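Quinonprotein alcohol dehydrogenase-like protein (Bacteroides thetaiotaomicron VPI-5482, PDB 4R5O) is of unknown function but binds calcium and joins an immunoglobulin-like beta-sandwich domain to a seven-bladed beta-propeller of the YVTN repeat family. Local coordinates at residues 36-41 / 75-80; 52-57 / 63-68; 16-21 / 88-93; 96-101 / 128-133. All blocks are in the same frame, centred on the assembly; numbering follows the deposited sequence.

How the interactions relate
Interactions 1, 2 and 3 belong to the immunoglobulin-like sandwich, and interaction 4 lies where this domain meets the propeller. Interactions 1 and 2, with centres about 6 Å apart, cross between the same two sheets and share one core; the probable hydrogen bond from Phe65 N to Ile38 O (2.8 Å) ties them together. Interaction 3, centred about 8 Å from interaction 1, covers the next strand of the larger sheet. Strand 86-97 then runs on to interaction 4, about 26 Å away between centres. Interaction 2 brushes interaction 4 where Asn55 ND2 lies 3.7 Å from Ala132 CA. A calcium ion sits at Glu37, on the outer side of interaction 1.

Interaction 1 (36-41 / 75-80); sequences LEITPE and ADLSCI. With CA (calcium ion), chain J.
In the core of the immunoglobulin-like beta-sandwich, Ile38 and Leu77 reach toward each other from facing sheets: strand 35-38 of the small two-stranded sheet and strand 74-83 of the five-stranded one. Their side chains meet tip to tip, Ile38 CD1 lying 3.5 Å from Leu77 CD2. The isoleucine sets CG1 beside its backbone N, anti to the carbonyl carbon (chi1 -52°), whereas the leucine holds CG anti to the backbone N (chi1 177°), and these settings point the two terminal methyls at each other. The same Leu77 methyl is approached more loosely by Leu36, with CD2 to CD2 at 4.4 Å. Further along, beyond the end of strand 35-38, the ring of Pro40 continues the layer and rests its CG 4.3 Å from Cys79 SG. No hydrogen bond joins the segments, as befits two sheets packed through side chains alone. All five touching residues are buried; Trp52 and Phe65 fill in beside Ile38 and Leu77, while Phe23 lies against Ile38 and Cys79. Alternation along the strand turns Glu37 to the opposite, solvent-facing side, where its extended side chain carries the carboxylate to a calcium ion, OE2 binding the metal at 2.2 Å.

Interaction 2 (52-57 / 63-68); sequences WLVNGK and PTFSYK. With ACT (acetate ion), chain H.
Phe65 sets its CB over the face of Trp52 between the two sheets of the immunoglobulin-like sandwich, where strands 52-54 and 65-68 run 9.7 Å apart at 26° in roughly the same direction. The Phe65 ring and the six-membered ring of Trp52 are near parallel, planes at 20°, but slid so far apart (centroids 5.1 Å) that they barely overlap. What sits over the indole is instead Phe65 CB, 3.3 Å from the centroid of the six-membered ring and almost on its normal, a CH-pi contact. Because Phe65 holds CG anti to its backbone N (chi1 178°), its ring is carried past the indole toward Val54.

Apolar packing of valine methyls against the rings continues there. Val54 CG2 touches Phe65 CE1 at 3.8 Å, the two side chains crossing at about a right angle, and the other methyl, CG1, lies 4.3 Å from Tyr67 CE2.

Polar contacts lie at the margins. Trp52 NE1 donates to Glu62 O, just before the second segment. With an alanine in place of Trp52, Phe65 CB would probably lose the aromatic face beneath it, and Glu62 O its indole donor, opening a gap between the sheets. Strand 49-54 turns back into strand 57-60 through a type I' beta turn, closed by Lys57 N to Val54 O (3.0 Å) and Val54 N to Lys57 O (2.9 Å). An acetate ion, probably from the crystallisation liquor, receives from this turn a weak hydrogen bond, Asn55 ND2 to its O at 2.8 Å.

Interaction 3 (16-21 / 88-93); sequences PNVLKG and VEMSTS
Val18 lies over the selenium of Met90, a selenomethionine in this crystal, where the loop 16-21 runs over strand 86-97 of the immunoglobulin-like sandwich. Both methyls of the valine take part: CG1 is 3.9 Å from Met90 SE and CG2 is 4.1 Å from the same Met90 SE. The Met90 chain leaves with CG beside its own backbone N and bends at its last torsion (chi3 -62°), so that the terminal CE also comes near Val18 CG2, at 4.2 Å. The two side chains meet aslant, and Ile81 of the adjoining strand 74-83 touches both of them.

Nearer the start of the strand, Pro16 and Val88 form a second patch, their side chains sliding past each other in opposite directions. No hydrogen bond crosses between the two segments, and the side chains meet through apolar atoms. The loop is instead held by backbone bonds on another side, between Asn17 and Leu43 and between Leu19 and Glu41, which bind it to the chain following strand 35-38. Val18 also touches Leu42 of that chain. Val88 sets CG1 between its backbone N and carbonyl carbon (chi1 58°), bringing this methyl to 3.8 Å from Pro16 CB and 3.9 Å from Pro16 O.

Interaction 4 (96-101 / 128-133); sequences SNHNFS and ASLNAG
Leu130 comes in against Phe100 and His98 from the opposite direction, one methyl for each ring, and makes the close part of this contact. Its CD1 meets the rim of the phenyl group near the ring plane, 3.6 Å from Phe100 CE2 and 3.7 Å from Phe100 CZ. The other branch, CD2, lies 3.7 Å from His98 CE1. The two rings also hold each other: His98 directs CD2 at the middle of the Phe100 face, 3.5 Å above the ring plane, while Phe100 CD2 lies in the plane of the imidazole. His98 ND1 is fixed by Ser96 OG at 2.7 Å, with either atom a possible donor, and Ser96 OG in turn accepts from Cys73 N.

This cluster sits at the junction of the two domains, where strand 86-97 leaves the immunoglobulin-like sandwich and the chain passes on to the beta-propeller; residues 128-133 take in the end of the short helix 126-129 and the loop after it, on the propeller side. With a glycine replacing Leu130, the two rings would probably lose the methyls that meet them, leaving the edge of Phe100 and CE1 of His98 facing a gap at the domain boundary. Leu130 O accepts from Arg74 NE of the sandwich, adding a polar tie beside the methyl contacts.

Away from this buried patch the segments part. Ala132 and Gly133 are exposed, in a turn where Ala128 O accepts from Asn131 N and Gly133 N from opposite faces of its plane. On the other segment exposed Asn99 forms an Asx turn, its OD1 accepting from Ser101 N at 3.2 Å with the donor well above the carbonyl plane.

Interaction 1 (36-41 / 75-80)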
loop_
_atom_site.group_PDB
_atom_site.type_symbol
_atom_site.label_atom_id
_atom_site.label_comp_id
_atom_site.label_asym_id
_atom_site.label_seq_id
_atom_site.Cartn_x
_atom_site.Cartn_y
_atom_site.Cartn_z
ATOM N N LEU A 36 22.584 7.803 15.108
ATOM C CA LEU A 36 23.691 6.844 15.081
ATOM C C LEU A 36 24.983 7.608 14.931
ATOM O O LEU A 36 25.169 8.288 13.915
ATOM C CB LEU A 36 23.532 5.782 13.958
ATOM C CG LEU A 36 24.685 4.793 13.761
ATOM C CD1 LEU A 36 24.854 3.870 14.949
ATOM C CD2 LEU A 36 24.465 3.949 12.566
ATOM N N GLU A 37 25.855 7.536 15.952
ATOM C CA GLU A 37 27.169 8.169 15.885
ATOM C C GLU A 37 28.271 7.141 16.042
ATOM O O GLU A 37 28.264 6.367 16.990
ATOM C CB GLU A 37 27.365 9.279 16.926
ATOM C CG GLU A 37 26.657 10.597 16.665
ATOM C CD GLU A 37 27.111 11.711 17.598
ATOM O OE1 GLU A 37 28.060 11.489 18.387
ATOM O OE2 GLU A 37 26.529 12.818 17.531
ATOM N N ILE A 38 29.211 7.118 15.109
ATOM C CA ILE A 38 30.376 6.224 15.165
ATOM C C ILE A 38 31.598 7.084 14.997
ATOM O O ILE A 38 31.703 7.767 13.981
ATOM C CB ILE A 38 30.336 5.060 14.130
ATOM C CG1 ILE A 38 29.002 4.268 14.188
ATOM C CG2 ILE A 38 31.571 4.147 14.288
ATOM C CD1 ILE A 38 28.655 3.531 12.925
ATOM N N THR A 39 32.513 7.070 15.967
ATOM C CA THR A 39 33.707 7.887 15.846
ATOM C C THR A 39 34.909 6.953 15.954
ATOM O O THR A 39 35.412 6.753 17.064
ATOM C CB THR A 39 33.725 9.035 16.885
ATOM O OG1 THR A 39 32.497 9.776 16.824
ATOM C CG2 THR A 39 34.918 9.963 16.706
ATOM N N PRO A 40 35.377 6.364 14.826
ATOM C CA PRO A 40 36.542 5.471 14.899
ATOM C C PRO A 40 37.762 6.222 15.395
ATOM O O PRO A 40 37.992 7.356 14.970
ATOM C CB PRO A 40 36.721 4.988 13.457
ATOM C CG PRO A 40 35.400 5.213 12.812
ATOM C CD PRO A 40 34.881 6.471 13.442
ATOM N N GLU A 41 38.488 5.633 16.348
ATOM C CA GLU A 41 39.684 6.241 16.907
ATOM C C GLU A 41 40.899 5.584 16.314
ATOM O O GLU A 41 41.115 4.376 16.471
ATOM C CB GLU A 41 39.717 6.174 18.437
ATOM C CG GLU A 41 38.739 7.139 19.087
ATOM C CD GLU A 41 38.850 7.288 20.590
ATOM O OE1 GLU A 41 39.934 7.024 21.167
ATOM O OE2 GLU A 41 37.852 7.755 21.179
ATOM N N ALA A 75 19.781 -0.403 6.893
ATOM C CA ALA A 75 20.893 -0.046 6.022
ATOM C C ALA A 75 22.163 -0.801 6.382
ATOM O O ALA A 75 22.353 -1.186 7.530
ATOM C CB ALA A 75 21.162 1.453 6.101
ATOM N N ASP A 76 23.012 -1.029 5.373
ATOM C CA ASP A 76 24.345 -1.600 5.484
ATOM C C ASP A 76 25.302 -0.440 5.581
ATOM O O ASP A 76 25.104 0.570 4.899
ATOM C CB ASP A 76 24.669 -2.541 4.305
ATOM C CG ASP A 76 23.971 -3.888 4.327
ATOM O OD1 ASP A 76 24.138 -4.628 5.327
ATOM O OD2 ASP A 76 23.382 -4.269 3.287
ATOM N N LEU A 77 26.292 -0.529 6.461
ATOM C CA LEU A 77 27.228 0.570 6.616
ATOM C C LEU A 77 28.667 0.081 6.549
ATOM O O LEU A 77 29.052 -0.856 7.256
ATOM C CB LEU A 77 26.973 1.292 7.947
ATOM C CG LEU A 77 27.894 2.446 8.351
ATOM C CD1 LEU A 77 27.760 3.646 7.424
ATOM C CD2 LEU A 77 27.574 2.859 9.705
ATOM N N SER A 78 29.452 0.735 5.682
ATOM C CA SER A 78 30.879 0.485 5.537
ATOM C C SER A 78 31.658 1.731 5.852
ATOM O O SER A 78 31.206 2.859 5.603
ATOM C CB SER A 78 31.238 -0.011 4.139
ATOM O OG SER A 78 30.650 -1.272 3.877
ATOM N N CYS A 79 32.846 1.521 6.400
ATOM C CA CYS A 79 33.751 2.601 6.709
ATOM C C CYS A 79 35.090 2.253 6.148
ATOM O O CYS A 79 35.720 1.292 6.595
ATOM C CB CYS A 79 33.807 2.875 8.205
ATOM S SG CYS A 79 34.965 4.173 8.653
ATOM N N ILE A 80 35.504 3.004 5.130
ATOM C CA ILE A 80 36.797 2.830 4.496
ATOM C C ILE A 80 37.686 3.958 4.985
ATOM O O ILE A 80 37.359 5.125 4.778
ATOM C CB ILE A 80 36.679 2.768 2.949
ATOM C CG1 ILE A 80 35.549 1.803 2.497
ATOM C CG2 ILE A 80 38.021 2.400 2.330
ATOM C CD1 ILE A 80 35.192 1.869 1.079
HETATM CA CA CA J . 26.378 14.953 17.245
#

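Interaction 2 (52-57 / 63-68)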
loop_
_atom_site.group_PDB
_atom_site.type_symbol
_atom_site.label_atom_id
_atom_site.label_comp_id
_atom_site.label_asym_id
_atom_site.label_seq_id
_atom_site.Cartn_x
_atom_site.Cartn_y
_atom_site.Cartn_z
ATOM N N TRP A 52 32.307 6.890 4.220
ATOM C CA TRP A 52 31.183 6.211 4.855
ATOM C C TRP A 52 30.154 5.878 3.813
ATOM O O TRP A 52 29.584 6.788 3.207
ATOM C CB TRP A 52 30.580 7.088 5.970
ATOM C CG TRP A 52 31.515 7.338 7.118
ATOM C CD1 TRP A 52 32.423 8.347 7.231
ATOM C CD2 TRP A 52 31.636 6.551 8.313
ATOM N NE1 TRP A 52 33.082 8.258 8.441
ATOM C CE2 TRP A 52 32.631 7.156 9.117
ATOM C CE3 TRP A 52 30.979 5.405 8.798
ATOM C CZ2 TRP A 52 32.964 6.674 10.390
ATOM C CZ3 TRP A 52 31.343 4.902 10.040
ATOM C CH2 TRP A 52 32.314 5.541 10.831
ATOM N N LEU A 53 29.944 4.569 3.577
ATOM C CA LEU A 53 29.003 4.097 2.578
ATOM C C LEU A 53 27.763 3.561 3.244
ATOM O O LEU A 53 27.844 2.611 4.028
ATOM C CB LEU A 53 29.620 3.014 1.662
ATOM C CG LEU A 53 31.006 3.292 1.054
ATOM C CD1 LEU A 53 31.431 2.154 0.179
ATOM C CD2 LEU A 53 31.045 4.567 0.243
ATOM N N VAL A 54 26.616 4.187 2.937
ATOM C CA VAL A 54 25.280 3.776 3.388
ATOM C C VAL A 54 24.644 3.070 2.208
ATOM O O VAL A 54 24.513 3.663 1.137
ATOM C CB VAL A 54 24.438 4.953 3.933
ATOM C CG1 VAL A 54 23.047 4.472 4.332
ATOM C CG2 VAL A 54 25.144 5.633 5.107
ATOM N N ASN A 55 24.383 1.775 2.359
ATOM C CA ASN A 55 23.874 0.897 1.295
ATOM C C ASN A 55 24.735 1.052 0.001
ATOM O O ASN A 55 24.196 1.149 -1.105
ATOM C CB ASN A 55 22.405 1.159 1.013
ATOM C CG ASN A 55 21.518 0.768 2.155
ATOM O OD1 ASN A 55 21.677 -0.300 2.756
ATOM N ND2 ASN A 55 20.523 1.598 2.442
ATOM N N GLY A 56 26.064 1.072 0.184
ATOM C CA GLY A 56 27.050 1.171 -0.889
ATOM C C GLY A 56 27.251 2.542 -1.501
ATOM O O GLY A 56 28.105 2.697 -2.376
ATOM N N LYS A 57 26.474 3.543 -1.064
ATOM C CA LYS A 57 26.561 4.904 -1.595
ATOM C C LYS A 57 27.271 5.807 -0.584
ATOM O O LYS A 57 26.890 5.814 0.586
ATOM C CB LYS A 57 25.142 5.438 -1.924
ATOM C CG LYS A 57 24.287 4.558 -2.866
ATOM C CD LYS A 57 24.761 4.538 -4.337
ATOM C CE LYS A 57 23.943 3.606 -5.207
ATOM N NZ LYS A 57 24.180 2.164 -4.902
ATOM N N PRO A 63 35.476 12.264 9.790
ATOM C CA PRO A 63 36.073 11.171 10.597
ATOM C C PRO A 63 35.104 10.547 11.600
ATOM O O PRO A 63 35.454 9.593 12.298
ATOM C CB PRO A 63 37.225 11.849 11.356
ATOM C CG PRO A 63 37.046 13.280 11.193
ATOM C CD PRO A 63 36.047 13.581 10.135
ATOM N N THR A 64 33.896 11.084 11.667
ATOM C CA THR A 64 32.852 10.662 12.582
ATOM C C THR A 64 31.532 10.589 11.775
ATOM O O THR A 64 31.230 11.484 10.980
ATOM C CB THR A 64 32.814 11.621 13.809
ATOM O OG1 THR A 64 31.690 11.324 14.625
ATOM C CG2 THR A 64 32.785 13.100 13.423
ATOM N N PHE A 65 30.791 9.481 11.935
ATOM C CA PHE A 65 29.534 9.248 11.238
ATOM C C PHE A 65 28.352 9.668 12.092
ATOM O O PHE A 65 28.182 9.151 13.192
ATOM C CB PHE A 65 29.415 7.758 10.864
ATOM C CG PHE A 65 28.143 7.318 10.169
ATOM C CD1 PHE A 65 27.905 7.647 8.832
ATOM C CD2 PHE A 65 27.225 6.497 10.817
ATOM C CE1 PHE A 65 26.739 7.222 8.184
ATOM C CE2 PHE A 65 26.054 6.078 10.166
ATOM C CZ PHE A 65 25.821 6.447 8.857
ATOM N N SER A 66 27.518 10.581 11.582
ATOM C CA SER A 66 26.310 10.997 12.287
ATOM C C SER A 66 25.140 10.812 11.343
ATOM O O SER A 66 25.178 11.293 10.209
ATOM C CB SER A 66 26.433 12.424 12.799
ATOM O OG SER A 66 25.299 12.767 13.580
ATOM N N TYR A 67 24.136 10.036 11.771
ATOM C CA TYR A 67 22.969 9.736 10.933
ATOM C C TYR A 67 21.714 9.703 11.797
ATOM O O TYR A 67 21.604 8.805 12.636
ATOM C CB TYR A 67 23.196 8.389 10.223
ATOM C CG TYR A 67 22.235 8.058 9.109
ATOM C CD1 TYR A 67 21.007 7.466 9.374
ATOM C CD2 TYR A 67 22.606 8.212 7.781
ATOM C CE1 TYR A 67 20.126 7.137 8.345
ATOM C CE2 TYR A 67 21.753 7.842 6.739
ATOM C CZ TYR A 67 20.508 7.312 7.025
ATOM O OH TYR A 67 19.673 6.961 5.984
ATOM N N LYS A 68 20.785 10.677 11.622
ATOM C CA LYS A 68 19.557 10.704 12.422
ATOM C C LYS A 68 18.570 9.649 11.909
ATOM O O LYS A 68 18.298 9.584 10.704
ATOM C CB LYS A 68 18.897 12.100 12.432
HETATM C C ACT H . 18.361 4.440 2.787
HETATM O O ACT H . 18.699 3.629 1.897
HETATM O OXT ACT H . 18.626 4.331 4.031
HETATM C CH3 ACT H . 17.574 5.680 2.309
#

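Interaction 3 (16-21 / 88-93)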
loop_
_atom_site.group_PDB
_atom_site.type_symbol
_atom_site.label_atom_id
_atom_site.label_comp_id
_atom_site.label_asym_id
_atom_site.label_seq_id
_atom_site.Cartn_x
_atom_site.Cartn_y
_atom_site.Cartn_z
ATOM N N PRO A 16 45.792 2.666 8.485
ATOM C CA PRO A 16 45.048 3.097 9.681
ATOM C C PRO A 16 44.796 1.959 10.683
ATOM O O PRO A 16 44.380 0.866 10.299
ATOM C CB PRO A 16 43.732 3.607 9.096
ATOM C CG PRO A 16 44.090 4.062 7.736
ATOM C CD PRO A 16 45.077 3.057 7.250
ATOM N N ASN A 17 45.090 2.228 11.968
ATOM C CA ASN A 17 44.893 1.317 13.104
ATOM C C ASN A 17 43.751 1.839 13.979
ATOM O O ASN A 17 43.937 2.786 14.746
ATOM C CB ASN A 17 46.186 1.140 13.922
ATOM C CG ASN A 17 47.315 0.479 13.172
ATOM O OD1 ASN A 17 47.169 -0.613 12.615
ATOM N ND2 ASN A 17 48.494 1.073 13.221
ATOM N N VAL A 18 42.560 1.246 13.812
ATOM C CA VAL A 18 41.323 1.570 14.516
ATOM C C VAL A 18 41.340 0.871 15.892
ATOM O O VAL A 18 41.533 -0.337 15.949
ATOM C CB VAL A 18 40.124 1.141 13.631
ATOM C CG1 VAL A 18 38.802 1.178 14.383
ATOM C CG2 VAL A 18 40.042 2.007 12.396
ATOM N N LEU A 19 41.164 1.627 16.994
ATOM C CA LEU A 19 41.164 1.043 18.345
ATOM C C LEU A 19 39.926 0.134 18.508
ATOM O O LEU A 19 38.883 0.426 17.941
ATOM C CB LEU A 19 41.217 2.133 19.433
ATOM N N LYS A 20 40.059 -1.002 19.211
ATOM C CA LYS A 20 38.964 -1.974 19.386
ATOM C C LYS A 20 37.750 -1.344 20.061
ATOM O O LYS A 20 37.894 -0.598 21.026
ATOM C CB LYS A 20 39.408 -3.195 20.203
ATOM N N GLY A 21 36.576 -1.627 19.511
ATOM C CA GLY A 21 35.311 -1.124 20.024
ATOM C C GLY A 21 34.968 0.290 19.612
ATOM O O GLY A 21 33.920 0.809 20.024
ATOM N N VAL A 88 41.740 0.488 4.944
ATOM C CA VAL A 88 41.065 -0.488 5.804
ATOM C C VAL A 88 39.533 -0.313 5.639
ATOM O O VAL A 88 39.057 0.804 5.461
ATOM C CB VAL A 88 41.504 -0.423 7.280
ATOM C CG1 VAL A 88 41.286 0.954 7.893
ATOM C CG2 VAL A 88 40.789 -1.485 8.093
ATOM N N GLU A 89 38.785 -1.421 5.666
ATOM C CA GLU A 89 37.342 -1.389 5.529
ATOM C C GLU A 89 36.655 -2.275 6.592
ATOM O O GLU A 89 36.895 -3.488 6.662
ATOM C CB GLU A 89 36.918 -1.830 4.121
ATOM C CG GLU A 89 35.411 -1.843 3.919
ATOM C CD GLU A 89 34.923 -2.225 2.542
ATOM O OE1 GLU A 89 35.744 -2.236 1.597
ATOM O OE2 GLU A 89 33.700 -2.448 2.396
HETATM N N MSE A 90 35.759 -1.646 7.379
HETATM C CA MSE A 90 34.901 -2.270 8.389
HETATM C C MSE A 90 33.476 -2.161 7.984
HETATM O O MSE A 90 33.098 -1.142 7.427
HETATM C CB MSE A 90 35.087 -1.626 9.746
HETATM C CG MSE A 90 36.445 -1.810 10.313
HETATM SE SE MSE A 90 36.799 -0.351 11.472
HETATM C CE MSE A 90 36.671 1.139 10.076
ATOM N N SER A 91 32.667 -3.167 8.295
ATOM C CA SER A 91 31.256 -3.140 7.935
ATOM C C SER A 91 30.367 -3.549 9.108
ATOM O O SER A 91 30.762 -4.333 9.984
ATOM C CB SER A 91 30.987 -4.052 6.744
ATOM O OG SER A 91 31.712 -3.582 5.619
ATOM N N THR A 92 29.171 -2.964 9.126
ATOM C CA THR A 92 28.120 -3.258 10.090
ATOM C C THR A 92 26.798 -2.924 9.388
ATOM O O THR A 92 26.780 -2.666 8.181
ATOM C CB THR A 92 28.322 -2.532 11.461
ATOM O OG1 THR A 92 27.394 -3.080 12.397
ATOM C CG2 THR A 92 28.167 -0.990 11.378
ATOM N N SER A 93 25.701 -2.966 10.136
ATOM C CA SER A 93 24.390 -2.609 9.632
ATOM C C SER A 93 23.616 -1.930 10.749
ATOM O O SER A 93 23.989 -2.042 11.921
ATOM C CB SER A 93 23.661 -3.827 9.079
ATOM O OG SER A 93 23.530 -4.834 10.066
#

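Interaction 4 (96-101 / 128-133)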
loop_
_atom_site.group_PDB
_atom_site.type_symbol
_atom_site.label_atom_id
_atom_site.label_comp_id
_atom_site.label_asym_id
_atom_site.label_seq_id
_atom_site.Cartn_x
_atom_site.Cartn_y
_atom_site.Cartn_z
ATOM N N SER A 96 16.050 0.814 12.456
ATOM C CA SER A 96 15.184 1.488 13.420
ATOM C C SER A 96 14.321 0.476 14.160
ATOM O O SER A 96 13.913 -0.520 13.565
ATOM C CB SER A 96 14.300 2.516 12.711
ATOM O OG SER A 96 13.569 1.922 11.648
ATOM N N ASN A 97 14.030 0.730 15.432
ATOM C CA ASN A 97 13.140 -0.106 16.227
ATOM C C ASN A 97 11.749 0.500 16.104
ATOM O O ASN A 97 11.331 1.306 16.937
ATOM C CB ASN A 97 13.625 -0.231 17.694
ATOM C CG ASN A 97 12.733 -1.085 18.571
ATOM O OD1 ASN A 97 12.115 -2.056 18.128
ATOM N ND2 ASN A 97 12.661 -0.767 19.848
ATOM N N HIS A 98 11.067 0.180 15.015
ATOM C CA HIS A 98 9.734 0.719 14.758
ATOM C C HIS A 98 8.694 -0.428 14.772
ATOM O O HIS A 98 9.051 -1.604 14.644
ATOM C CB HIS A 98 9.696 1.503 13.424
ATOM C CG HIS A 98 10.003 0.666 12.226
ATOM N ND1 HIS A 98 11.305 0.458 11.808
ATOM C CD2 HIS A 98 9.165 -0.009 11.407
ATOM C CE1 HIS A 98 11.214 -0.323 10.747
ATOM N NE2 HIS A 98 9.945 -0.631 10.469
ATOM N N ASN A 99 7.412 -0.061 14.950
ATOM C CA ASN A 99 6.300 -0.992 14.996
ATOM C C ASN A 99 5.207 -0.472 14.064
ATOM O O ASN A 99 4.552 0.545 14.356
ATOM C CB ASN A 99 5.822 -1.150 16.452
ATOM C CG ASN A 99 4.754 -2.195 16.702
ATOM O OD1 ASN A 99 4.244 -2.872 15.811
ATOM N ND2 ASN A 99 4.408 -2.354 17.952
ATOM N N PHE A 100 5.044 -1.150 12.922
ATOM C CA PHE A 100 4.084 -0.724 11.901
ATOM C C PHE A 100 2.641 -1.151 12.259
ATOM O O PHE A 100 1.728 -0.918 11.468
ATOM C CB PHE A 100 4.465 -1.248 10.516
ATOM C CG PHE A 100 5.583 -0.496 9.821
ATOM C CD1 PHE A 100 5.650 0.899 9.877
ATOM C CD2 PHE A 100 6.454 -1.158 8.960
ATOM C CE1 PHE A 100 6.611 1.608 9.141
ATOM C CE2 PHE A 100 7.405 -0.448 8.214
ATOM C CZ PHE A 100 7.475 0.930 8.305
ATOM N N SER A 101 2.428 -1.663 13.484
ATOM C CA SER A 101 1.109 -1.990 14.020
ATOM C C SER A 101 0.467 -0.759 14.686
ATOM O O SER A 101 -0.742 -0.719 14.860
ATOM C CB SER A 101 1.220 -3.130 15.028
ATOM O OG SER A 101 1.867 -4.250 14.452
ATOM N N ALA A 128 11.428 3.342 0.426
ATOM C CA ALA A 128 12.800 3.606 0.018
ATOM C C ALA A 128 13.799 3.345 1.176
ATOM O O ALA A 128 14.672 2.488 1.011
ATOM C CB ALA A 128 12.933 5.041 -0.476
ATOM N N SER A 129 13.622 4.035 2.357
ATOM C CA SER A 129 14.506 3.969 3.532
ATOM C C SER A 129 14.660 2.522 4.073
ATOM O O SER A 129 15.734 2.211 4.591
ATOM C CB SER A 129 14.039 4.901 4.657
ATOM O OG SER A 129 12.701 4.738 5.083
ATOM N N LEU A 130 13.673 1.649 3.902
ATOM C CA LEU A 130 13.739 0.220 4.275
ATOM C C LEU A 130 14.165 -0.704 3.074
ATOM O O LEU A 130 14.221 -1.929 3.253
ATOM C CB LEU A 130 12.362 -0.272 4.797
ATOM C CG LEU A 130 11.847 0.220 6.142
ATOM C CD1 LEU A 130 10.342 0.137 6.188
ATOM C CD2 LEU A 130 12.468 -0.552 7.276
ATOM N N ASN A 131 14.413 -0.143 1.852
ATOM C CA ASN A 131 14.742 -1.003 0.707
ATOM C C ASN A 131 15.850 -0.419 -0.149
ATOM O O ASN A 131 15.854 -0.600 -1.372
ATOM C CB ASN A 131 13.504 -1.274 -0.184
ATOM C CG ASN A 131 12.533 -2.194 0.491
ATOM O OD1 ASN A 131 12.724 -3.418 0.507
ATOM N ND2 ASN A 131 11.554 -1.620 1.182
ATOM N N ALA A 132 16.827 0.199 0.503
ATOM C CA ALA A 132 18.024 0.761 -0.119
ATOM C C ALA A 132 17.686 1.666 -1.309
ATOM O O ALA A 132 18.316 1.561 -2.365
ATOM C CB ALA A 132 18.956 -0.370 -0.574
ATOM N N GLY A 133 16.721 2.552 -1.125
ATOM C CA GLY A 133 16.344 3.515 -2.150
ATOM C C GLY A 133 15.508 3.006 -3.299
ATOM O O GLY A 133 15.285 3.772 -4.235
#